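Local atomic coordinates of trigger factor (PDB entry 2NSC), a protein that probably acts as a chaperone that keeps newly made proteins open, and as a peptidyl-prolyl cis-trans isomerase involved in protein export. Residues G20-E23 with I24-E28; V39-P42 with G43-K46. One frame throughout, in Å; residues are numbered along the deposited sequence.

Contact 1. Residues G20-E23 with I24-E28; sequences GAEE and IAQAE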
# COMPACT_ATOMS: atom_id res chain seq x y z
N GLY A 20 3.80 7.25 -3.87
CA GLY A 20 3.32 7.62 -5.19
C GLY A 20 2.81 6.43 -5.98
O GLY A 20 2.97 5.29 -5.57
N ALA A 21 2.18 6.71 -7.12
CA ALA A 21 1.60 5.68 -7.97
C ALA A 21 2.59 4.58 -8.42
O ALA A 21 2.21 3.41 -8.55
CB ALA A 21 0.94 6.34 -9.21
N GLU A 22 3.85 4.94 -8.65
CA GLU A 22 4.83 3.97 -9.14
C GLU A 22 5.21 2.95 -8.05
O GLU A 22 5.29 1.75 -8.32
CB GLU A 22 6.06 4.68 -9.69
CG GLU A 22 7.20 3.75 -10.15
CD GLU A 22 6.76 2.69 -11.17
OE1 GLU A 22 6.35 3.06 -12.31
OE2 GLU A 22 6.86 1.48 -10.85
N GLU A 23 5.41 3.45 -6.83
CA GLU A 23 5.76 2.65 -5.66
C GLU A 23 4.64 1.71 -5.31
O GLU A 23 4.88 0.56 -4.93
CB GLU A 23 6.05 3.57 -4.48
CG GLU A 23 7.34 4.34 -4.66
CD GLU A 23 7.45 5.52 -3.73
OE1 GLU A 23 6.41 6.17 -3.45
OE2 GLU A 23 8.58 5.79 -3.26
N ILE A 24 3.41 2.20 -5.44
CA ILE A 24 2.22 1.42 -5.17
C ILE A 24 2.13 0.24 -6.15
O ILE A 24 1.94 -0.90 -5.74
CB ILE A 24 0.96 2.31 -5.22
CG1 ILE A 24 1.01 3.33 -4.09
CG2 ILE A 24 -0.33 1.46 -5.13
CD1 ILE A 24 -0.20 4.26 -4.04
N ALA A 25 2.31 0.53 -7.43
CA ALA A 25 2.31 -0.52 -8.44
C ALA A 25 3.42 -1.56 -8.19
O ALA A 25 3.15 -2.77 -8.24
CB ALA A 25 2.41 0.08 -9.84
N GLN A 26 4.64 -1.09 -7.89
CA GLN A 26 5.75 -1.97 -7.50
C GLN A 26 5.41 -2.86 -6.29
O GLN A 26 5.68 -4.06 -6.29
CB GLN A 26 7.04 -1.18 -7.28
CG GLN A 26 7.73 -0.74 -8.60
CD GLN A 26 8.94 0.18 -8.38
OE1 GLN A 26 8.81 1.32 -7.94
NE2 GLN A 26 10.13 -0.32 -8.71
N ALA A 27 4.77 -2.28 -5.28
CA ALA A 27 4.36 -3.00 -4.08
C ALA A 27 3.26 -4.03 -4.38
O ALA A 27 3.31 -5.16 -3.89
CB ALA A 27 3.90 -2.04 -3.00
N GLU A 28 2.27 -3.64 -5.20
CA GLU A 28 1.24 -4.57 -5.67
C GLU A 28 1.88 -5.78 -6.36
O GLU A 28 1.47 -6.90 -6.12
CB GLU A 28 0.27 -3.87 -6.63
CG GLU A 28 -0.62 -2.82 -5.95
CD GLU A 28 -1.64 -2.20 -6.90
OE1 GLU A 28 -1.34 -1.17 -7.51
OE2 GLU A 28 -2.75 -2.72 -7.03
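With its first torsion at -65°, I24 carries CG1 beside its own backbone N, and this branch comes down on the carbonyl oxygen of G20, I24 CG1 lying 3.1 Å from G20 O. E22 takes the other course: its CG stands anti to the backbone N (chi1 176°) and the chain then bends, which brings the carboxylate across the Q26 chain, with E22 OE2 3.3 Å from Q26 CG. The carboxylate and amide planes stand 77° apart, and the meeting is one of van der Waals packing over the methylene.

These side chains ride on the first turns of helix 21-36, where G20 is the N-cap. G20 O accepts from I24 N at 3.1 Å, the donor lying nearly on the line of the carbonyl bond, and the same i to i+4 step recurs from A25 N to A21 O, from Q26 N to E22 O (2.9 Å) and from A27 N to E23 O (2.9 Å). E23, its CG beside the backbone N and the chain extended from there, reaches the start of the helix, where its OE1 accepts from G20 N at 2.9 Å. This is one half of a capping box, the half open to a glycine cap. An alanine in place of I24 lacks CG1 and CD1, and would probably leave G20 O with only the CB contact and the amide bond on this side.

Further along, A27 packs on T66 and L70 of helix 62-71, and E28 forms a salt bridge with K55. The E23 carboxylate thus occupies an amide that precedes the helix, and its negative charge at the N-terminal end would be expected to suit the helix dipole.

Contact 2. Residues V39-P42 with G43-K46; sequences VEIP and GFRK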
# COMPACT_ATOMS: atom_id res chain seq x y z
N VAL A 39 0.04 -19.58 -2.22
CA VAL A 39 -1.32 -20.08 -2.41
C VAL A 39 -1.52 -20.70 -3.78
O VAL A 39 -0.96 -20.23 -4.77
CB VAL A 39 -2.41 -19.01 -2.13
CG1 VAL A 39 -2.02 -18.14 -0.95
CG2 VAL A 39 -2.66 -18.16 -3.35
N GLU A 40 -2.32 -21.76 -3.83
CA GLU A 40 -2.69 -22.40 -5.07
C GLU A 40 -4.20 -22.51 -5.14
O GLU A 40 -4.82 -23.09 -4.25
CB GLU A 40 -2.07 -23.79 -5.14
CG GLU A 40 -1.99 -24.36 -6.54
CD GLU A 40 -1.38 -25.75 -6.58
OE1 GLU A 40 -0.14 -25.87 -6.39
OE2 GLU A 40 -2.14 -26.72 -6.80
N ILE A 41 -4.81 -21.93 -6.18
CA ILE A 41 -6.27 -21.93 -6.31
C ILE A 41 -6.75 -22.67 -7.57
O ILE A 41 -6.05 -22.68 -8.59
CB ILE A 41 -6.87 -20.51 -6.26
CG1 ILE A 41 -6.71 -19.80 -7.61
CG2 ILE A 41 -6.30 -19.71 -5.06
CD1 ILE A 41 -7.41 -18.44 -7.67
N PRO A 42 -7.94 -23.31 -7.50
CA PRO A 42 -8.38 -24.04 -8.68
C PRO A 42 -8.43 -23.14 -9.92
O PRO A 42 -8.79 -21.96 -9.81
CB PRO A 42 -9.79 -24.53 -8.30
CG PRO A 42 -9.79 -24.54 -6.81
CD PRO A 42 -8.92 -23.42 -6.39
N GLY A 43 -8.04 -23.69 -11.07
CA GLY A 43 -8.11 -22.97 -12.34
C GLY A 43 -6.83 -22.28 -12.78
O GLY A 43 -6.76 -21.77 -13.90
N PHE A 44 -5.83 -22.25 -11.90
CA PHE A 44 -4.52 -21.68 -12.22
C PHE A 44 -3.35 -22.53 -11.76
O PHE A 44 -3.32 -23.01 -10.62
CB PHE A 44 -4.39 -20.27 -11.63
CG PHE A 44 -5.44 -19.34 -12.11
CD1 PHE A 44 -5.32 -18.72 -13.35
CD2 PHE A 44 -6.57 -19.09 -11.33
CE1 PHE A 44 -6.31 -17.86 -13.82
CE2 PHE A 44 -7.57 -18.23 -11.78
CZ PHE A 44 -7.43 -17.60 -13.03
N ARG A 45 -2.40 -22.73 -12.66
CA ARG A 45 -1.12 -23.35 -12.33
C ARG A 45 -0.46 -22.73 -11.08
O ARG A 45 -0.56 -21.53 -10.84
CB ARG A 45 -0.16 -23.24 -13.52
CG ARG A 45 -0.58 -23.97 -14.80
CD ARG A 45 -0.54 -25.49 -14.61
NE ARG A 45 0.66 -25.92 -13.89
CZ ARG A 45 1.56 -26.79 -14.37
NH1 ARG A 45 1.39 -27.34 -15.58
NH2 ARG A 45 2.62 -27.11 -13.63
N LYS A 46 0.21 -23.58 -10.31
CA LYS A 46 0.96 -23.19 -9.12
C LYS A 46 1.93 -22.05 -9.42
O LYS A 46 2.94 -22.25 -10.11
CB LYS A 46 1.74 -24.40 -8.59
CG LYS A 46 2.52 -24.09 -7.33
CD LYS A 46 3.66 -25.07 -7.06
CE LYS A 46 4.33 -24.70 -5.73
NZ LYS A 46 5.73 -25.20 -5.61
O HOH W 1 -2.95 -21.30 -8.31
O HOH W 2 -4.37 -24.89 -8.95
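E40 reaches across the loop to K46 with its carboxylate beside the lysine's aliphatic stem: E40 OE1 lies 3.2 Å from K46 CB and almost as near to CG, the two side chains crossing at about a right angle. The lysine chain is extended and runs on past, leaving K46 NZ 6.0 Å from E40 OE1; the opposite charges stand too far apart for a salt bridge, and any attraction is probably weak and long-range.

I41 comes next and carries the centre of the contact. Its CG1 sits between the backbone N and the carbonyl carbon (chi1 79°), the crowded position, and from there CG1 and CD1 lie alongside F44, with I41 CG1 3.8 Å from F44 CD2 at the ring edge. Both side chains point the same way and share neighbours, I49 and V53, where the loop leans on helix 51-58. The carbonyl of I41 accepts a weak hydrogen bond from F44 N, I41 O to F44 N being 3.3 Å, which closes a type II beta turn.

P42 and G43 form the corner of that turn. G43 has a phi of 96°, and a CB there would collide with P42 O, so the conformation is one that glycine adopts readily.

Two waters complete the turn. One accepts from I41 N at 2.9 Å and donates to F44 O, joining backbone groups that do not meet directly; the other donates to both I41 O (2.8 Å) and F44 O (2.7 Å). F44 O is therefore gripped by two waters, and I41 O by a water as well as the weak amide bond. Solvent thus does much of the polar work in this exposed turn, while the I41-F44 pair provides its apolar footing.

Overall arrangement
Both contacts belong to the piece of trigger factor at its N-terminus, the part that binds the ribosome; the isomerase domain is not in this chain. They follow in series: contact 1 opens helix 21-36, and contact 2 occupies the loop after that helix, before helix 51-58. Their centres lie 25 Å apart and their nearest atoms about 12 Å, so they do not touch. Contact 1 sits 8 Å from the centre of the chain, contact 2 24 Å, at an outlying end. The sequence GFRK in contact 2 matches the start of the family's signature motif, which in relatives meets the ribosome, so a similar role is probable here.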